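Local coordinates for bifunctional protein PutA (Bdellovibrio bacteriovorus, PDB 5UR2) that probably oxidises proline to glutamate in two steps, with a flavin-dependent proline dehydrogenase and an NAD-dependent L-glutamate gamma-semialdehyde dehydrogenase in one chain, at residues N516-D521 and H810-P815. Residues are numbered along the deposited sequence; the frame is centred on the assembly and turned at random.
Sequences NPSQSD and HPAENP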
loop_
_atom_site.group_PDB
_atom_site.type_symbol
_atom_site.label_atom_id
_atom_site.label_comp_id
_atom_site.label_asym_id
_atom_site.label_seq_id
_atom_site.Cartn_x
_atom_site.Cartn_y
_atom_site.Cartn_z
ATOM N N ASN B 516 33.422 -29.288 -6.765
ATOM C CA ASN B 516 33.420 -28.207 -7.731
ATOM C C ASN B 516 32.715 -28.700 -8.981
ATOM O O ASN B 516 33.211 -29.636 -9.625
ATOM C CB ASN B 516 34.855 -27.774 -8.019
ATOM C CG ASN B 516 34.946 -26.635 -9.019
ATOM O OD1 ASN B 516 34.054 -26.422 -9.837
ATOM N ND2 ASN B 516 36.049 -25.900 -8.962
ATOM N N PRO B 517 31.555 -28.145 -9.343
ATOM C CA PRO B 517 30.818 -28.686 -10.496
ATOM C C PRO B 517 31.521 -28.456 -11.828
ATOM O O PRO B 517 31.146 -29.111 -12.811
ATOM C CB PRO B 517 29.471 -27.956 -10.428
ATOM C CG PRO B 517 29.799 -26.653 -9.723
ATOM C CD PRO B 517 30.850 -27.018 -8.703
ATOM N N SER B 518 32.504 -27.540 -11.896
ATOM C CA SER B 518 33.354 -27.364 -13.076
ATOM C C SER B 518 34.540 -28.317 -13.098
ATOM O O SER B 518 35.249 -28.388 -14.111
ATOM C CB SER B 518 33.922 -25.942 -13.150
ATOM O OG SER B 518 32.908 -24.969 -13.219
ATOM N N GLN B 519 34.812 -28.992 -11.989
ATOM C CA GLN B 519 35.981 -29.851 -11.891
ATOM C C GLN B 519 35.712 -30.845 -10.778
ATOM O O GLN B 519 36.137 -30.638 -9.632
ATOM C CB GLN B 519 37.243 -29.028 -11.628
ATOM C CG GLN B 519 38.516 -29.841 -11.721
ATOM C CD GLN B 519 39.743 -29.075 -11.291
ATOM O OE1 GLN B 519 39.885 -27.881 -11.583
ATOM N NE2 GLN B 519 40.645 -29.760 -10.592
ATOM N N SER B 520 34.976 -31.907 -11.110
ATOM C CA SER B 520 34.245 -32.672 -10.108
ATOM C C SER B 520 35.140 -33.545 -9.240
ATOM O O SER B 520 34.613 -34.200 -8.336
ATOM C CB SER B 520 33.173 -33.543 -10.778
ATOM O OG SER B 520 33.712 -34.315 -11.846
ATOM N N ASP B 521 36.452 -33.603 -9.476
ATOM C CA ASP B 521 37.319 -34.318 -8.543
ATOM C C ASP B 521 37.864 -33.421 -7.436
ATOM O O ASP B 521 38.680 -33.875 -6.631
ATOM C CB ASP B 521 38.473 -34.997 -9.283
ATOM C CG ASP B 521 39.288 -34.026 -10.113
ATOM O OD1 ASP B 521 39.082 -32.791 -9.998
ATOM O OD2 ASP B 521 40.158 -34.506 -10.861
ATOM N N HIS B 810 32.768 -23.237 -20.633
ATOM C CA HIS B 810 34.020 -23.402 -19.912
ATOM C C HIS B 810 33.746 -23.586 -18.432
ATOM O O HIS B 810 32.664 -23.232 -17.943
ATOM C CB HIS B 810 34.948 -22.190 -20.077
ATOM C CG HIS B 810 35.424 -21.973 -21.469
ATOM N ND1 HIS B 810 36.295 -22.836 -22.101
ATOM C CD2 HIS B 810 35.192 -20.964 -22.340
ATOM C CE1 HIS B 810 36.556 -22.381 -23.314
ATOM N NE2 HIS B 810 35.898 -21.246 -23.485
ATOM N N PRO B 811 34.729 -24.092 -17.676
ATOM C CA PRO B 811 34.684 -23.952 -16.223
ATOM C C PRO B 811 34.354 -22.517 -15.854
ATOM O O PRO B 811 34.778 -21.571 -16.525
ATOM C CB PRO B 811 36.100 -24.333 -15.783
ATOM C CG PRO B 811 36.565 -25.300 -16.825
ATOM C CD PRO B 811 35.938 -24.813 -18.125
ATOM N N ALA B 812 33.553 -22.365 -14.802
ATOM C CA ALA B 812 33.051 -21.040 -14.450
ATOM C C ALA B 812 34.190 -20.098 -14.076
ATOM O O ALA B 812 34.087 -18.882 -14.266
ATOM C CB ALA B 812 32.028 -21.164 -13.312
ATOM N N GLU B 813 35.293 -20.645 -13.567
ATOM C CA GLU B 813 36.432 -19.818 -13.204
ATOM C C GLU B 813 36.998 -19.070 -14.401
ATOM O O GLU B 813 37.542 -17.976 -14.239
ATOM C CB GLU B 813 37.494 -20.696 -12.555
ATOM C CG GLU B 813 38.777 -20.008 -12.201
ATOM C CD GLU B 813 39.761 -20.952 -11.525
ATOM O OE1 GLU B 813 39.457 -22.170 -11.405
ATOM O OE2 GLU B 813 40.841 -20.466 -11.127
ATOM N N ASN B 814 36.861 -19.628 -15.598
ATOM C CA ASN B 814 37.386 -19.010 -16.820
ATOM C C ASN B 814 36.515 -17.826 -17.232
ATOM O O ASN B 814 35.327 -18.019 -17.508
ATOM C CB ASN B 814 37.446 -20.062 -17.935
ATOM C CG ASN B 814 38.102 -19.540 -19.218
ATOM O OD1 ASN B 814 38.058 -18.345 -19.525
ATOM N ND2 ASN B 814 38.714 -20.450 -19.972
ATOM N N PRO B 815 37.056 -16.604 -17.309
ATOM C CA PRO B 815 36.214 -15.445 -17.647
ATOM C C PRO B 815 35.600 -15.510 -19.038
ATOM O O PRO B 815 34.683 -14.731 -19.317
ATOM C CB PRO B 815 37.174 -14.251 -17.523
ATOM C CG PRO B 815 38.538 -14.851 -17.776
ATOM C CD PRO B 815 38.477 -16.242 -17.164
HETATM O O HOH W 1 37.623 -24.428 -11.126
#
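Two type I beta turns, N516 to Q519 and P811 to N814, meet where S518 faces P811, their CA atoms 4.8 Å apart. S518 carries the contact: its hydroxyl accepts the backbone N-H of A812, with A812 N 3.1 Å from S518 OG and the bond almost straight at 173°. With OG anti to the carbonyl carbon of S518 (chi1 -60°), the hydroxyl points out of its own turn at this donor. Beside the bond, S518 CB rests against the P811 ring, 3.8 Å from P811 CB, and A812 CB lies alongside the same hydroxyl, 3.9 Å from S518 OG. One polar bond is thus flanked by aliphatic carbon at a largely buried point.

N516 holds the first turn with two bonds. Its OD1 takes the N-H of S518 in an Asx turn (OD1 to S518 N 2.8 Å), with the donor tilted 28° from the carbonyl plane, while its backbone O closes the beta turn by accepting from Q519 N. The other end of the N516 amide faces the second turn: ND2 donates to a water, 3.1 Å away, which in turn donates to E813 OE1. That carboxylate also forms a salt bridge with K490 of helix 476-491.

The contact is structural packing within the aldehyde dehydrogenase part of the chain, away from its predicted catalytic residues. It joins the hairpin connection between antiparallel strands 511-516 and 523-528 to the loop linking helices 790-806 and 825-841, with helix 572-583 touching both through L581 against N516 and V580 against A812.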